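Local coordinates for protein benzoate transport porin BenP (Acinetobacter baumannii AB307-0294, PDB 5DL8) that probably acts as an outer-membrane porin of the OprD family, a beta-barrel channel thought to let small solutes such as benzoate pass, at residues Tyr284-Leu295 against Phe305-Glu316; Gln108-Gly116 against Val175-Phe183. All coordinates share one frame; numbering follows the deposited sequence.

In the fold
Both contacts belong to the barrel of an OprD-family porin, and in each a loop leaving the end of a strand packs against barrel wall. In interaction 1 the loop after strand 278-288 folds back on that strand before strand 319-328 begins; in interaction 2 the loop after strand 165-176 reaches strand 107-123, far away in sequence. Their centres are about 27 Å apart, their nearest atoms about 6 Å. Interaction 1 combines aromatic packing with Gln285 and water bridges; interaction 2 is mostly polar, through Lys114, Tyr112 and Glu181. The Lys315 side chain of interaction 1 is about 6 Å from that of calcium-binding Val388 but about 12 Å from a calcium ion, so neither contact touches metal.

Interaction 1: Tyr284-Leu295 against Phe305-Glu316; sequences YQQIIGESAYPL and FINWNATGFFKE
Over the centre of the Phe314 ring sits one methyl of Leu295: CD1 is 3.3 Å from the ring centroid and almost on the normal, a CH-pi contact. The other methyl, CD2, touches the six-membered ring of Trp308, so the branched leucine serves two aromatics at once. Phe305 turns its edge to the face of Tyr293 in an offset edge-to-face pair, planes at 69°, while Pro294 CD lies over the rim of one tyrosine face. Over a face of Phe305 lies Gln285 OE1.

The Gln285 chain runs extended from the strand, carrying its amide to the loop. NE2 donates to Gly312 O (3.3 Å), on a lone pair, and to Phe313 O (2.9 Å) from above the carbonyl plane; two waters link OE1 to Ile306 N and Asn307 N. An amide suits this buried place because it donates and accepts together. Tyr293 N bonds Phe314 O (3.0 Å), and Ile287 packs on the backbone of Phe314 and Lys315. Glu316 lays CB and CG along Gly289-Ala292, a water joining OE2 to Gly289 O.

The Tyr293 hydroxyl bonds Lys228. As long connections do in porin barrels, this one folds back over its own strand, 278-288, which pairs with strands 263-275 and 319-328; Phe313 reaches strand 355-368.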
loop_
_atom_site.group_PDB
_atom_site.type_symbol
_atom_site.label_atom_id
_atom_site.label_comp_id
_atom_site.label_asym_id
_atom_site.label_seq_id
_atom_site.Cartn_x
_atom_site.Cartn_y
_atom_site.Cartn_z
ATOM N N TYR A 284 1.287 3.102 19.153
ATOM C CA TYR A 284 0.628 4.355 19.513
ATOM C C TYR A 284 0.769 5.323 18.324
ATOM O O TYR A 284 1.803 5.387 17.687
ATOM C CB TYR A 284 1.204 4.992 20.776
ATOM C CG TYR A 284 0.480 6.329 21.104
ATOM C CD1 TYR A 284 -0.859 6.329 21.587
ATOM C CD2 TYR A 284 1.107 7.629 20.830
ATOM C CE1 TYR A 284 -1.507 7.539 21.881
ATOM C CE2 TYR A 284 0.429 8.860 21.088
ATOM C CZ TYR A 284 -0.856 8.806 21.665
ATOM O OH TYR A 284 -1.574 9.953 21.942
ATOM N N GLN A 285 -0.290 6.012 18.018
ATOM C CA GLN A 285 -0.316 7.005 16.989
ATOM C C GLN A 285 -1.217 8.199 17.361
ATOM O O GLN A 285 -2.324 8.099 17.937
ATOM C CB GLN A 285 -0.807 6.407 15.640
ATOM C CG GLN A 285 -1.302 7.375 14.565
ATOM C CD GLN A 285 -1.660 6.607 13.251
ATOM O OE1 GLN A 285 -0.801 6.058 12.597
ATOM N NE2 GLN A 285 -2.958 6.539 12.923
ATOM N N GLN A 286 -0.759 9.349 16.939
ATOM C CA GLN A 286 -1.459 10.571 17.217
ATOM C C GLN A 286 -1.481 11.516 16.033
ATOM O O GLN A 286 -0.421 11.774 15.485
ATOM C CB GLN A 286 -0.785 11.299 18.402
ATOM C CG GLN A 286 -1.737 12.221 19.052
ATOM C CD GLN A 286 -1.252 12.912 20.331
ATOM O OE1 GLN A 286 -0.777 12.276 21.246
ATOM N NE2 GLN A 286 -1.531 14.249 20.422
ATOM N N ILE A 287 -2.621 12.151 15.773
ATOM C CA ILE A 287 -2.718 13.075 14.699
ATOM C C ILE A 287 -2.847 14.448 15.364
ATOM O O ILE A 287 -3.700 14.673 16.326
ATOM C CB ILE A 287 -3.989 12.868 13.832
ATOM C CG1 ILE A 287 -4.152 11.398 13.499
ATOM C CG2 ILE A 287 -3.992 13.870 12.648
ATOM C CD1 ILE A 287 -3.019 10.891 12.621
ATOM N N ILE A 288 -2.083 15.408 14.839
ATOM C CA ILE A 288 -1.948 16.778 15.485
ATOM C C ILE A 288 -2.116 17.893 14.482
ATOM O O ILE A 288 -1.622 17.781 13.351
ATOM C CB ILE A 288 -0.593 16.989 16.233
ATOM C CG1 ILE A 288 -0.211 15.737 17.060
ATOM C CG2 ILE A 288 -0.681 18.219 17.225
ATOM C CD1 ILE A 288 1.227 15.624 17.443
ATOM N N GLY A 289 -2.847 18.931 14.865
ATOM C CA GLY A 289 -3.090 20.019 13.961
ATOM C C GLY A 289 -4.560 20.263 13.764
ATOM O O GLY A 289 -5.412 19.672 14.453
ATOM N N GLU A 290 -4.834 21.195 12.889
ATOM C CA GLU A 290 -6.141 21.617 12.632
ATOM C C GLU A 290 -6.879 20.810 11.517
ATOM O O GLU A 290 -8.004 21.200 11.177
ATOM C CB GLU A 290 -6.126 23.144 12.312
ATOM C CG GLU A 290 -5.790 23.927 13.544
ATOM C CD GLU A 290 -5.732 25.492 13.301
ATOM O OE1 GLU A 290 -5.556 25.920 12.134
ATOM O OE2 GLU A 290 -5.912 26.211 14.320
ATOM N N SER A 291 -6.283 19.753 10.958
ATOM C CA SER A 291 -7.003 18.931 9.998
ATOM C C SER A 291 -6.746 17.445 10.308
ATOM O O SER A 291 -5.830 17.071 11.064
ATOM C CB SER A 291 -6.662 19.277 8.558
ATOM O OG SER A 291 -5.447 18.633 8.133
ATOM N N ALA A 292 -7.657 16.595 9.766
ATOM C CA ALA A 292 -7.354 15.163 9.568
ATOM C C ALA A 292 -6.079 14.999 8.691
ATOM O O ALA A 292 -5.718 15.897 7.877
ATOM C CB ALA A 292 -8.566 14.464 8.869
ATOM N N TYR A 293 -5.400 13.852 8.858
ATOM C CA TYR A 293 -4.275 13.497 8.031
ATOM C C TYR A 293 -4.798 13.140 6.612
ATOM O O TYR A 293 -5.618 12.316 6.499
ATOM C CB TYR A 293 -3.396 12.371 8.620
ATOM C CG TYR A 293 -2.083 12.357 7.910
ATOM C CD1 TYR A 293 -1.080 13.192 8.328
ATOM C CD2 TYR A 293 -1.879 11.636 6.757
ATOM C CE1 TYR A 293 0.102 13.280 7.657
ATOM C CE2 TYR A 293 -0.692 11.740 6.038
ATOM C CZ TYR A 293 0.284 12.575 6.491
ATOM O OH TYR A 293 1.510 12.799 5.862
ATOM N N PRO A 294 -4.351 13.829 5.544
ATOM C CA PRO A 294 -4.888 13.600 4.168
ATOM C C PRO A 294 -4.362 12.391 3.439
ATOM O O PRO A 294 -3.203 12.050 3.510
ATOM C CB PRO A 294 -4.374 14.861 3.425
ATOM C CG PRO A 294 -3.063 15.131 4.062
ATOM C CD PRO A 294 -3.193 14.765 5.512
ATOM N N LEU A 295 -5.198 11.804 2.644
ATOM C CA LEU A 295 -4.874 10.737 1.669
ATOM C C LEU A 295 -5.401 11.230 0.304
ATOM O O LEU A 295 -6.408 11.868 0.256
ATOM C CB LEU A 295 -5.626 9.458 2.107
ATOM C CG LEU A 295 -4.819 8.964 3.286
ATOM C CD1 LEU A 295 -5.505 8.934 4.667
ATOM C CD2 LEU A 295 -3.853 7.843 2.934
ATOM N N PHE A 305 2.484 4.176 7.473
ATOM C CA PHE A 305 1.877 4.389 8.787
ATOM C C PHE A 305 2.296 3.143 9.607
ATOM O O PHE A 305 2.697 2.137 8.991
ATOM C CB PHE A 305 0.330 4.474 8.662
ATOM C CG PHE A 305 -0.256 5.821 8.381
ATOM C CD1 PHE A 305 0.494 6.950 8.140
ATOM C CD2 PHE A 305 -1.650 5.947 8.333
ATOM C CE1 PHE A 305 -0.103 8.161 7.852
ATOM C CE2 PHE A 305 -2.294 7.186 8.053
ATOM C CZ PHE A 305 -1.496 8.277 7.806
ATOM N N ILE A 306 2.299 3.213 10.957
ATOM C CA ILE A 306 2.748 1.998 11.795
ATOM C C ILE A 306 1.806 0.759 11.626
ATOM O O ILE A 306 2.166 -0.354 11.880
ATOM C CB ILE A 306 2.802 2.204 13.322
ATOM C CG1 ILE A 306 1.372 2.409 13.871
ATOM C CG2 ILE A 306 3.704 3.330 13.727
ATOM C CD1 ILE A 306 1.361 2.946 15.311
ATOM N N ASN A 307 0.552 1.007 11.313
ATOM C CA ASN A 307 -0.472 -0.038 11.105
ATOM C C ASN A 307 -1.594 0.340 10.098
ATOM O O ASN A 307 -2.780 0.481 10.505
ATOM C CB ASN A 307 -1.073 -0.363 12.482
ATOM C CG ASN A 307 -2.086 -1.501 12.430
ATOM O OD1 ASN A 307 -2.027 -2.391 11.574
ATOM N ND2 ASN A 307 -2.999 -1.473 13.372
ATOM N N TRP A 308 -1.245 0.461 8.802
ATOM C CA TRP A 308 -2.288 0.803 7.762
ATOM C C TRP A 308 -3.389 -0.343 7.751
ATOM O O TRP A 308 -3.084 -1.486 7.846
ATOM C CB TRP A 308 -1.715 1.089 6.360
ATOM C CG TRP A 308 -2.762 1.325 5.444
ATOM C CD1 TRP A 308 -3.331 0.378 4.550
ATOM C CD2 TRP A 308 -3.510 2.511 5.292
ATOM N NE1 TRP A 308 -4.379 0.948 3.857
ATOM C CE2 TRP A 308 -4.541 2.244 4.285
ATOM C CE3 TRP A 308 -3.403 3.798 5.831
ATOM C CZ2 TRP A 308 -5.437 3.236 3.830
ATOM C CZ3 TRP A 308 -4.316 4.816 5.366
ATOM C CH2 TRP A 308 -5.345 4.499 4.401
ATOM N N ASN A 309 -4.656 0.005 7.843
ATOM C CA ASN A 309 -5.698 -1.003 8.013
ATOM C C ASN A 309 -6.948 -0.434 7.317
ATOM O O ASN A 309 -6.830 0.453 6.450
ATOM C CB ASN A 309 -5.882 -1.359 9.491
ATOM C CG ASN A 309 -6.301 -0.122 10.405
ATOM O OD1 ASN A 309 -6.489 1.059 9.968
ATOM N ND2 ASN A 309 -6.407 -0.399 11.676
ATOM N N ALA A 310 -8.138 -0.882 7.683
ATOM C CA ALA A 310 -9.329 -0.569 6.887
ATOM C C ALA A 310 -9.823 0.844 6.969
ATOM O O ALA A 310 -10.380 1.325 6.035
ATOM C CB ALA A 310 -10.470 -1.490 7.339
ATOM N N THR A 311 -9.677 1.477 8.162
ATOM C CA THR A 311 -10.295 2.726 8.506
ATOM C C THR A 311 -9.204 3.820 8.877
ATOM O O THR A 311 -9.345 4.986 8.537
ATOM C CB THR A 311 -11.413 2.524 9.588
ATOM O OG1 THR A 311 -10.930 2.011 10.815
ATOM C CG2 THR A 311 -12.555 1.653 9.066
ATOM N N GLY A 312 -8.086 3.422 9.493
ATOM C CA GLY A 312 -6.837 4.207 9.397
ATOM C C GLY A 312 -6.351 5.047 10.633
ATOM O O GLY A 312 -5.159 5.337 10.800
ATOM N N PHE A 313 -7.372 5.440 11.388
ATOM C CA PHE A 313 -7.303 6.163 12.611
ATOM C C PHE A 313 -6.541 7.469 12.358
ATOM O O PHE A 313 -5.621 7.772 13.113
ATOM C CB PHE A 313 -6.691 5.208 13.617
ATOM C CG PHE A 313 -7.575 3.976 13.893
ATOM C CD1 PHE A 313 -7.621 2.920 13.022
ATOM C CD2 PHE A 313 -8.376 3.937 15.016
ATOM C CE1 PHE A 313 -8.461 1.857 13.302
ATOM C CE2 PHE A 313 -9.147 2.859 15.327
ATOM C CZ PHE A 313 -9.272 1.839 14.429
ATOM N N PHE A 314 -6.877 8.165 11.256
ATOM C CA PHE A 314 -6.124 9.382 10.838
ATOM C C PHE A 314 -7.000 10.670 10.999
ATOM O O PHE A 314 -6.750 11.717 10.457
ATOM C CB PHE A 314 -5.490 9.185 9.411
ATOM C CG PHE A 314 -6.436 8.748 8.348
ATOM C CD1 PHE A 314 -7.324 9.662 7.739
ATOM C CD2 PHE A 314 -6.448 7.415 7.910
ATOM C CE1 PHE A 314 -8.271 9.225 6.718
ATOM C CE2 PHE A 314 -7.406 6.954 6.944
ATOM C CZ PHE A 314 -8.292 7.856 6.318
ATOM N N LYS A 315 -8.058 10.589 11.759
ATOM C CA LYS A 315 -8.941 11.702 11.898
ATOM C C LYS A 315 -8.333 12.780 12.852
ATOM O O LYS A 315 -7.443 12.509 13.662
ATOM C CB LYS A 315 -10.360 11.296 12.430
ATOM C CG LYS A 315 -11.110 10.273 11.593
ATOM C CD LYS A 315 -12.257 9.546 12.333
ATOM C CE LYS A 315 -12.803 8.445 11.509
ATOM N NZ LYS A 315 -11.864 7.307 11.309
ATOM N N GLU A 316 -8.848 13.988 12.679
ATOM C CA GLU A 316 -8.275 15.163 13.361
ATOM C C GLU A 316 -8.241 14.985 14.867
ATOM O O GLU A 316 -9.263 14.740 15.494
ATOM C CB GLU A 316 -9.113 16.423 13.048
ATOM C CG GLU A 316 -8.743 17.677 13.816
ATOM C CD GLU A 316 -9.586 18.899 13.378
ATOM O OE1 GLU A 316 -10.254 18.795 12.338
ATOM O OE2 GLU A 316 -9.564 19.965 14.039
HETATM O O HOH W 1 -1.156 3.297 11.593
HETATM O O HOH W 2 1.786 5.838 12.106
HETATM O O HOH W 3 -7.714 20.208 16.117
#

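Interaction 2: Gln108-Gly116 against Val175-Phe183; sequences QASDYLKYG and VSPRNEEDF
Lys114 NZ is gripped by oxygens of the turn and of Ser176 just before it: it donates to Pro177 O (2.7 Å) and to Glu180 O (2.8 Å), with weak bonds to Ser176 O and Ser176 OG. Its chain leaves the strand extended and bends at the last torsion (chi4 -71°), swinging the ammonium in among these oxygens. The bond to Glu180 O runs nearly along the carbonyl direction, whereas Pro177 O is approached from above its plane; Glu180 N, closing the type I turn, reaches the same oxygen from the opposite face.

Alongside, Tyr112 stands with its ring edge to the turn. Its hydroxyl donates to Arg178 O (2.7 Å) and accepts from Leu148 N, a double role that suits tyrosine. Glu181 sends OE2 back to the strand, where Leu113 N donates to it (2.8 Å, 160°) on the anti side. Farther along, Phe183 brings a ring edge to Tyr115 O.

The guanidinium of Arg178 forms a salt bridge with Asp143. The contact joins the loop after strand 165-176 to strand 107-123, with which that strand is not paired. Long and flexible, Lys114 can satisfy several oxygens at once; neutral carbonyl and hydroxyl dipoles meet its charge, probably stabilising the buried, protonated amine and holding the turn's shape.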
loop_
_atom_site.group_PDB
_atom_site.type_symbol
_atom_site.label_atom_id
_atom_site.label_comp_id
_atom_site.label_asym_id
_atom_site.label_seq_id
_atom_site.Cartn_x
_atom_site.Cartn_y
_atom_site.Cartn_z
ATOM N N GLN A 108 -21.733 -1.507 -11.324
ATOM C CA GLN A 108 -20.371 -2.061 -11.141
ATOM C C GLN A 108 -19.931 -2.600 -12.462
ATOM O O GLN A 108 -20.743 -3.174 -13.157
ATOM C CB GLN A 108 -20.416 -3.223 -10.163
ATOM C CG GLN A 108 -20.897 -2.862 -8.760
ATOM C CD GLN A 108 -20.638 -3.971 -7.792
ATOM O OE1 GLN A 108 -21.564 -4.842 -7.446
ATOM N NE2 GLN A 108 -19.342 -4.032 -7.367
ATOM N N ALA A 109 -18.678 -2.405 -12.837
ATOM C CA ALA A 109 -18.190 -2.884 -14.160
ATOM C C ALA A 109 -18.307 -4.416 -14.239
ATOM O O ALA A 109 -18.138 -5.131 -13.212
ATOM C CB ALA A 109 -16.702 -2.573 -14.273
ATOM N N SER A 110 -18.538 -4.932 -15.425
ATOM C CA SER A 110 -18.637 -6.408 -15.516
ATOM C C SER A 110 -17.266 -7.046 -15.684
ATOM O O SER A 110 -17.105 -8.208 -15.396
ATOM C CB SER A 110 -19.702 -6.834 -16.559
ATOM O OG SER A 110 -19.301 -6.289 -17.737
ATOM N N ASP A 111 -16.268 -6.245 -16.071
ATOM C CA ASP A 111 -14.846 -6.671 -16.235
ATOM C C ASP A 111 -13.916 -5.408 -16.327
ATOM O O ASP A 111 -14.403 -4.300 -16.509
ATOM C CB ASP A 111 -14.688 -7.659 -17.407
ATOM C CG ASP A 111 -14.781 -7.038 -18.780
ATOM O OD1 ASP A 111 -15.247 -5.944 -18.947
ATOM O OD2 ASP A 111 -14.325 -7.596 -19.769
ATOM N N TYR A 112 -12.619 -5.538 -16.093
ATOM C CA TYR A 112 -11.714 -4.413 -16.364
ATOM C C TYR A 112 -10.322 -4.958 -16.626
ATOM O O TYR A 112 -9.990 -6.051 -16.170
ATOM C CB TYR A 112 -11.714 -3.345 -15.264
ATOM C CG TYR A 112 -11.005 -3.617 -13.950
ATOM C CD1 TYR A 112 -11.330 -4.726 -13.190
ATOM C CD2 TYR A 112 -10.149 -2.611 -13.355
ATOM C CE1 TYR A 112 -10.832 -4.943 -11.955
ATOM C CE2 TYR A 112 -9.543 -2.849 -12.090
ATOM C CZ TYR A 112 -9.902 -3.998 -11.379
ATOM O OH TYR A 112 -9.344 -4.253 -10.126
ATOM N N LEU A 113 -9.603 -4.187 -17.449
ATOM C CA LEU A 113 -8.321 -4.491 -17.983
ATOM C C LEU A 113 -7.387 -3.362 -17.686
ATOM O O LEU A 113 -7.739 -2.195 -18.071
ATOM C CB LEU A 113 -8.404 -4.552 -19.511
ATOM C CG LEU A 113 -7.091 -4.814 -20.251
ATOM C CD1 LEU A 113 -6.553 -6.207 -20.035
ATOM C CD2 LEU A 113 -7.366 -4.600 -21.740
ATOM N N LYS A 114 -6.233 -3.696 -17.082
ATOM C CA LYS A 114 -5.057 -2.744 -16.959
ATOM C C LYS A 114 -3.889 -3.265 -17.831
ATOM O O LYS A 114 -3.788 -4.475 -18.039
ATOM C CB LYS A 114 -4.593 -2.711 -15.555
ATOM C CG LYS A 114 -5.536 -2.190 -14.507
ATOM C CD LYS A 114 -4.969 -2.501 -13.149
ATOM C CE LYS A 114 -5.665 -1.724 -12.058
ATOM N NZ LYS A 114 -5.292 -0.244 -12.137
ATOM N N TYR A 115 -3.035 -2.365 -18.309
ATOM C CA TYR A 115 -1.778 -2.675 -18.900
ATOM C C TYR A 115 -0.812 -1.456 -18.821
ATOM O O TYR A 115 -1.235 -0.314 -18.704
ATOM C CB TYR A 115 -1.889 -3.158 -20.357
ATOM C CG TYR A 115 -2.525 -2.148 -21.290
ATOM C CD1 TYR A 115 -3.895 -2.069 -21.402
ATOM C CD2 TYR A 115 -1.755 -1.280 -22.098
ATOM C CE1 TYR A 115 -4.509 -1.135 -22.265
ATOM C CE2 TYR A 115 -2.343 -0.354 -22.962
ATOM C CZ TYR A 115 -3.734 -0.307 -23.025
ATOM O OH TYR A 115 -4.434 0.522 -23.848
ATOM N N GLY A 116 0.485 -1.758 -18.941
ATOM C CA GLY A 116 1.565 -0.773 -18.946
ATOM C C GLY A 116 2.879 -1.325 -19.492
ATOM O O GLY A 116 3.041 -2.546 -19.726
ATOM N N VAL A 175 -1.667 8.124 -11.907
ATOM C CA VAL A 175 -1.915 6.951 -11.078
ATOM C C VAL A 175 -3.028 6.136 -11.755
ATOM O O VAL A 175 -3.989 6.699 -12.333
ATOM C CB VAL A 175 -2.330 7.299 -9.598
ATOM C CG1 VAL A 175 -3.535 8.240 -9.549
ATOM C CG2 VAL A 175 -2.701 6.022 -8.847
ATOM N N SER A 176 -2.915 4.829 -11.712
ATOM C CA SER A 176 -4.070 3.937 -12.127
ATOM C C SER A 176 -4.503 3.192 -10.934
ATOM O O SER A 176 -3.859 2.199 -10.551
ATOM C CB SER A 176 -3.633 2.910 -13.147
ATOM O OG SER A 176 -4.772 2.253 -13.734
ATOM N N PRO A 177 -5.505 3.687 -10.254
ATOM C CA PRO A 177 -5.937 3.006 -9.005
ATOM C C PRO A 177 -6.333 1.500 -9.125
ATOM O O PRO A 177 -6.626 1.032 -10.213
ATOM C CB PRO A 177 -7.152 3.875 -8.536
ATOM C CG PRO A 177 -6.849 5.203 -9.063
ATOM C CD PRO A 177 -6.261 4.932 -10.448
ATOM N N ARG A 178 -6.302 0.781 -7.999
ATOM C CA ARG A 178 -6.564 -0.639 -7.961
ATOM C C ARG A 178 -7.944 -1.020 -8.682
ATOM O O ARG A 178 -8.012 -2.014 -9.323
ATOM C CB ARG A 178 -6.544 -1.141 -6.522
ATOM C CG ARG A 178 -7.759 -0.744 -5.728
ATOM C CD ARG A 178 -7.572 -0.941 -4.267
ATOM N NE ARG A 178 -8.798 -0.631 -3.492
ATOM C CZ ARG A 178 -8.809 -0.364 -2.154
ATOM N NH1 ARG A 178 -7.594 -0.269 -1.462
ATOM N NH2 ARG A 178 -9.994 -0.133 -1.502
ATOM N N ASN A 179 -8.942 -0.125 -8.642
ATOM C CA ASN A 179 -10.268 -0.380 -9.146
ATOM C C ASN A 179 -10.523 0.354 -10.410
ATOM O O ASN A 179 -11.722 0.616 -10.695
ATOM C CB ASN A 179 -11.359 -0.031 -8.071
ATOM C CG ASN A 179 -11.409 1.474 -7.694
ATOM O OD1 ASN A 179 -10.411 2.108 -7.514
ATOM N ND2 ASN A 179 -12.586 1.993 -7.482
ATOM N N GLU A 180 -9.477 0.719 -11.193
ATOM C CA GLU A 180 -9.709 1.473 -12.419
ATOM C C GLU A 180 -8.813 0.961 -13.503
ATOM O O GLU A 180 -7.786 0.395 -13.220
ATOM C CB GLU A 180 -9.434 3.032 -12.298
ATOM C CG GLU A 180 -10.102 3.770 -11.173
ATOM C CD GLU A 180 -11.597 3.973 -11.350
ATOM O OE1 GLU A 180 -12.166 3.627 -12.444
ATOM O OE2 GLU A 180 -12.249 4.481 -10.383
ATOM N N GLU A 181 -9.165 1.307 -14.729
ATOM C CA GLU A 181 -8.441 0.868 -15.930
ATOM C C GLU A 181 -7.410 1.803 -16.429
ATOM O O GLU A 181 -6.497 1.381 -17.054
ATOM C CB GLU A 181 -9.404 0.730 -17.171
ATOM C CG GLU A 181 -10.473 -0.368 -16.979
ATOM C CD GLU A 181 -11.103 -0.887 -18.302
ATOM O OE1 GLU A 181 -11.550 -0.126 -19.110
ATOM O OE2 GLU A 181 -11.154 -2.075 -18.524
ATOM N N ASP A 182 -7.639 3.083 -16.280
ATOM C CA ASP A 182 -6.838 4.094 -16.948
ATOM C C ASP A 182 -5.915 4.780 -15.928
ATOM O O ASP A 182 -6.114 4.677 -14.749
ATOM C CB ASP A 182 -7.781 5.124 -17.590
ATOM C CG ASP A 182 -8.393 4.603 -18.886
ATOM O OD1 ASP A 182 -8.030 3.449 -19.299
ATOM O OD2 ASP A 182 -9.213 5.337 -19.522
ATOM N N PHE A 183 -4.936 5.467 -16.459
ATOM C CA PHE A 183 -3.966 6.300 -15.728
ATOM C C PHE A 183 -4.611 7.651 -15.736
ATOM O O PHE A 183 -4.964 8.139 -16.794
ATOM C CB PHE A 183 -2.570 6.320 -16.401
ATOM C CG PHE A 183 -1.793 5.094 -16.101
ATOM C CD1 PHE A 183 -1.090 4.977 -14.889
ATOM C CD2 PHE A 183 -1.857 3.984 -16.980
ATOM C CE1 PHE A 183 -0.390 3.823 -14.591
ATOM C CE2 PHE A 183 -1.224 2.785 -16.662
ATOM C CZ PHE A 183 -0.458 2.710 -15.460
#